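CarG (Serratia, PDB 4O7J) probably contributes to intrinsic carbapenem resistance and is a structural homologue of lysozyme inhibitors. Local coordinates at residues Thr93-Glu98 with Lys106-Ile111. Sequence-based numbering, arbitrary orientation.
Sequences TARKTE and KVSLTI
Thr-93 and Thr-110, and one step further Arg-95 and Ser-108, form the hydrogen-bonded pairs of an antiparallel ladder whose strand segments run at 157° to each other. Each pair exchanges two N-H...O bonds; Ser-108 N reaches Arg-95 O at 2.8 Å. Ala-94 with Leu-109 and Lys-96 with Val-107 are the intervening non-hydrogen-bonded pairs, where alpha-carbon C-H groups point at carbonyl oxygens, as from Ala-94 CA to Ser-108 O (3.3 Å). Backbone bonding continues one residue past Lys-96: Thr-97 N donates to Lys-106 O over 3.1 Å from above the carbonyl plane. Beyond it, Glu-98 OE2 takes the Lys-106 N-H on its anti side at 3.1 Å, so a carboxylate replaces a backbone acceptor, while a water bridges Glu-98 N and Lys-106 O.

On one face, Ala-94 CB lies 3.7 Å from Leu-109 CD2 and also touches Val-107 CG1. Loop residues Ala-143, Ala-146 and Val-150 pack against this apolar row, and Lys-96 directs its ammonium to the carbonyls of Leu-101, Asp-103 and Gln-141. The other face is more polar. Thr-97 CG2, anti to its carbonyl carbon, comes within 3.4 Å of Ser-108 OG and sits over one face of the Arg-95 guanidinium, toward its rim. A second water is gripped by three oxygens, donating to Thr-93 O and bonding Ser-108 OG (2.8 Å) and Thr-110 OG1; Thr-93 OG1 itself bonds Asn-80.

Seven residues separate the two segments, and the antiparallel pairing of consecutive strands makes this the loop end of the beta hairpin formed by strands 88-96 and 107-116, the central two strands of the four-stranded antiparallel sheet between 78-85 and 126-135.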
loop_
_atom_site.group_PDB
_atom_site.type_symbol
_atom_site.label_atom_id
_atom_site.label_comp_id
_atom_site.label_asym_id
_atom_site.label_seq_id
_atom_site.Cartn_x
_atom_site.Cartn_y
_atom_site.Cartn_z
ATOM N N THR A 93 -16.462 -6.465 -0.380
ATOM C CA THR A 93 -15.943 -6.653 -1.728
ATOM C C THR A 93 -17.094 -7.130 -2.589
ATOM O O THR A 93 -17.708 -8.163 -2.279
ATOM C CB THR A 93 -14.738 -7.627 -1.798
ATOM O OG1 THR A 93 -13.661 -7.095 -1.023
ATOM C CG2 THR A 93 -14.237 -7.815 -3.240
ATOM N N ALA A 94 -17.389 -6.394 -3.666
ATOM C CA ALA A 94 -18.346 -6.879 -4.675
ATOM C C ALA A 94 -17.558 -7.451 -5.844
ATOM O O ALA A 94 -16.654 -6.755 -6.425
ATOM C CB ALA A 94 -19.175 -5.748 -5.138
ATOM N N ARG A 95 -17.885 -8.663 -6.294
ATOM C CA ARG A 95 -17.158 -9.252 -7.396
ATOM C C ARG A 95 -18.160 -9.927 -8.346
ATOM O O ARG A 95 -19.000 -10.674 -7.882
ATOM C CB ARG A 95 -16.152 -10.313 -6.865
ATOM C CG ARG A 95 -15.299 -10.959 -7.960
ATOM C CD ARG A 95 -14.125 -11.788 -7.459
ATOM N NE ARG A 95 -14.640 -12.985 -6.811
ATOM C CZ ARG A 95 -15.041 -14.107 -7.437
ATOM N NH1 ARG A 95 -14.952 -14.266 -8.754
ATOM N NH2 ARG A 95 -15.534 -15.094 -6.711
ATOM N N LYS A 96 -18.011 -9.693 -9.648
ATOM C CA LYS A 96 -18.694 -10.493 -10.714
ATOM C C LYS A 96 -18.133 -11.872 -10.731
ATOM O O LYS A 96 -16.897 -12.066 -10.850
ATOM C CB LYS A 96 -18.583 -9.810 -12.052
ATOM C CG LYS A 96 -19.223 -8.428 -12.066
ATOM C CD LYS A 96 -19.384 -7.823 -13.429
ATOM C CE LYS A 96 -20.395 -8.595 -14.257
ATOM N NZ LYS A 96 -20.499 -8.043 -15.575
ATOM N N THR A 97 -18.986 -12.883 -10.566
ATOM C CA THR A 97 -18.499 -14.259 -10.367
ATOM C C THR A 97 -18.468 -15.160 -11.620
ATOM O O THR A 97 -17.832 -16.188 -11.606
ATOM C CB THR A 97 -19.287 -14.971 -9.250
ATOM O OG1 THR A 97 -20.643 -15.012 -9.611
ATOM C CG2 THR A 97 -19.153 -14.199 -7.901
ATOM N N GLU A 98 -19.152 -14.769 -12.688
ATOM C CA GLU A 98 -19.316 -15.678 -13.826
ATOM C C GLU A 98 -18.043 -15.630 -14.655
ATOM O O GLU A 98 -17.335 -14.666 -14.591
ATOM C CB GLU A 98 -20.513 -15.289 -14.651
ATOM C CG GLU A 98 -21.812 -15.158 -13.812
ATOM C CD GLU A 98 -23.080 -15.387 -14.606
ATOM O OE1 GLU A 98 -22.918 -16.035 -15.696
ATOM O OE2 GLU A 98 -24.219 -14.960 -14.134
ATOM N N LYS A 106 -24.097 -12.522 -12.179
ATOM C CA LYS A 106 -24.130 -12.629 -10.728
ATOM C C LYS A 106 -22.966 -11.924 -10.064
ATOM O O LYS A 106 -21.879 -11.807 -10.641
ATOM C CB LYS A 106 -24.095 -14.099 -10.240
ATOM C CG LYS A 106 -25.386 -14.860 -10.461
ATOM C CD LYS A 106 -25.217 -16.234 -9.790
ATOM C CE LYS A 106 -26.272 -17.201 -10.253
ATOM N NZ LYS A 106 -27.570 -16.897 -9.612
ATOM N N VAL A 107 -23.238 -11.361 -8.904
ATOM C CA VAL A 107 -22.259 -10.611 -8.171
ATOM C C VAL A 107 -22.292 -11.188 -6.772
ATOM O O VAL A 107 -23.404 -11.356 -6.210
ATOM C CB VAL A 107 -22.546 -9.064 -8.115
ATOM C CG1 VAL A 107 -21.528 -8.394 -7.200
ATOM C CG2 VAL A 107 -22.573 -8.415 -9.471
ATOM N N SER A 108 -21.127 -11.484 -6.185
ATOM C CA SER A 108 -20.996 -11.843 -4.791
ATOM C C SER A 108 -20.567 -10.678 -3.939
ATOM O O SER A 108 -19.816 -9.802 -4.414
ATOM C CB SER A 108 -19.990 -12.975 -4.544
ATOM O OG SER A 108 -18.710 -12.668 -4.940
ATOM N N LEU A 109 -20.991 -10.714 -2.665
ATOM C CA LEU A 109 -20.595 -9.698 -1.688
ATOM C C LEU A 109 -19.961 -10.352 -0.545
ATOM O O LEU A 109 -20.614 -11.178 0.102
ATOM C CB LEU A 109 -21.789 -8.871 -1.248
ATOM C CG LEU A 109 -22.495 -7.980 -2.269
ATOM C CD1 LEU A 109 -23.913 -7.684 -1.804
ATOM C CD2 LEU A 109 -21.719 -6.695 -2.598
ATOM N N THR A 110 -18.644 -10.083 -0.372
ATOM C CA THR A 110 -17.835 -10.681 0.699
ATOM C C THR A 110 -17.687 -9.592 1.742
ATOM O O THR A 110 -17.245 -8.476 1.446
ATOM C CB THR A 110 -16.481 -11.174 0.244
ATOM O OG1 THR A 110 -16.698 -12.015 -0.861
ATOM C CG2 THR A 110 -15.749 -11.897 1.355
ATOM N N ILE A 111 -18.166 -9.893 2.938
ATOM C CA ILE A 111 -18.180 -9.000 4.079
ATOM C C ILE A 111 -17.029 -9.356 4.971
ATOM O O ILE A 111 -16.920 -10.518 5.487
ATOM C CB ILE A 111 -19.492 -9.201 4.902
ATOM C CG1 ILE A 111 -20.755 -9.214 4.032
ATOM C CG2 ILE A 111 -19.550 -8.224 6.062
ATOM C CD1 ILE A 111 -21.030 -7.934 3.339
HETATM O O HOH W 1 -17.213 -10.946 -3.351
HETATM O O HOH W 2 -20.720 -12.239 -13.208
#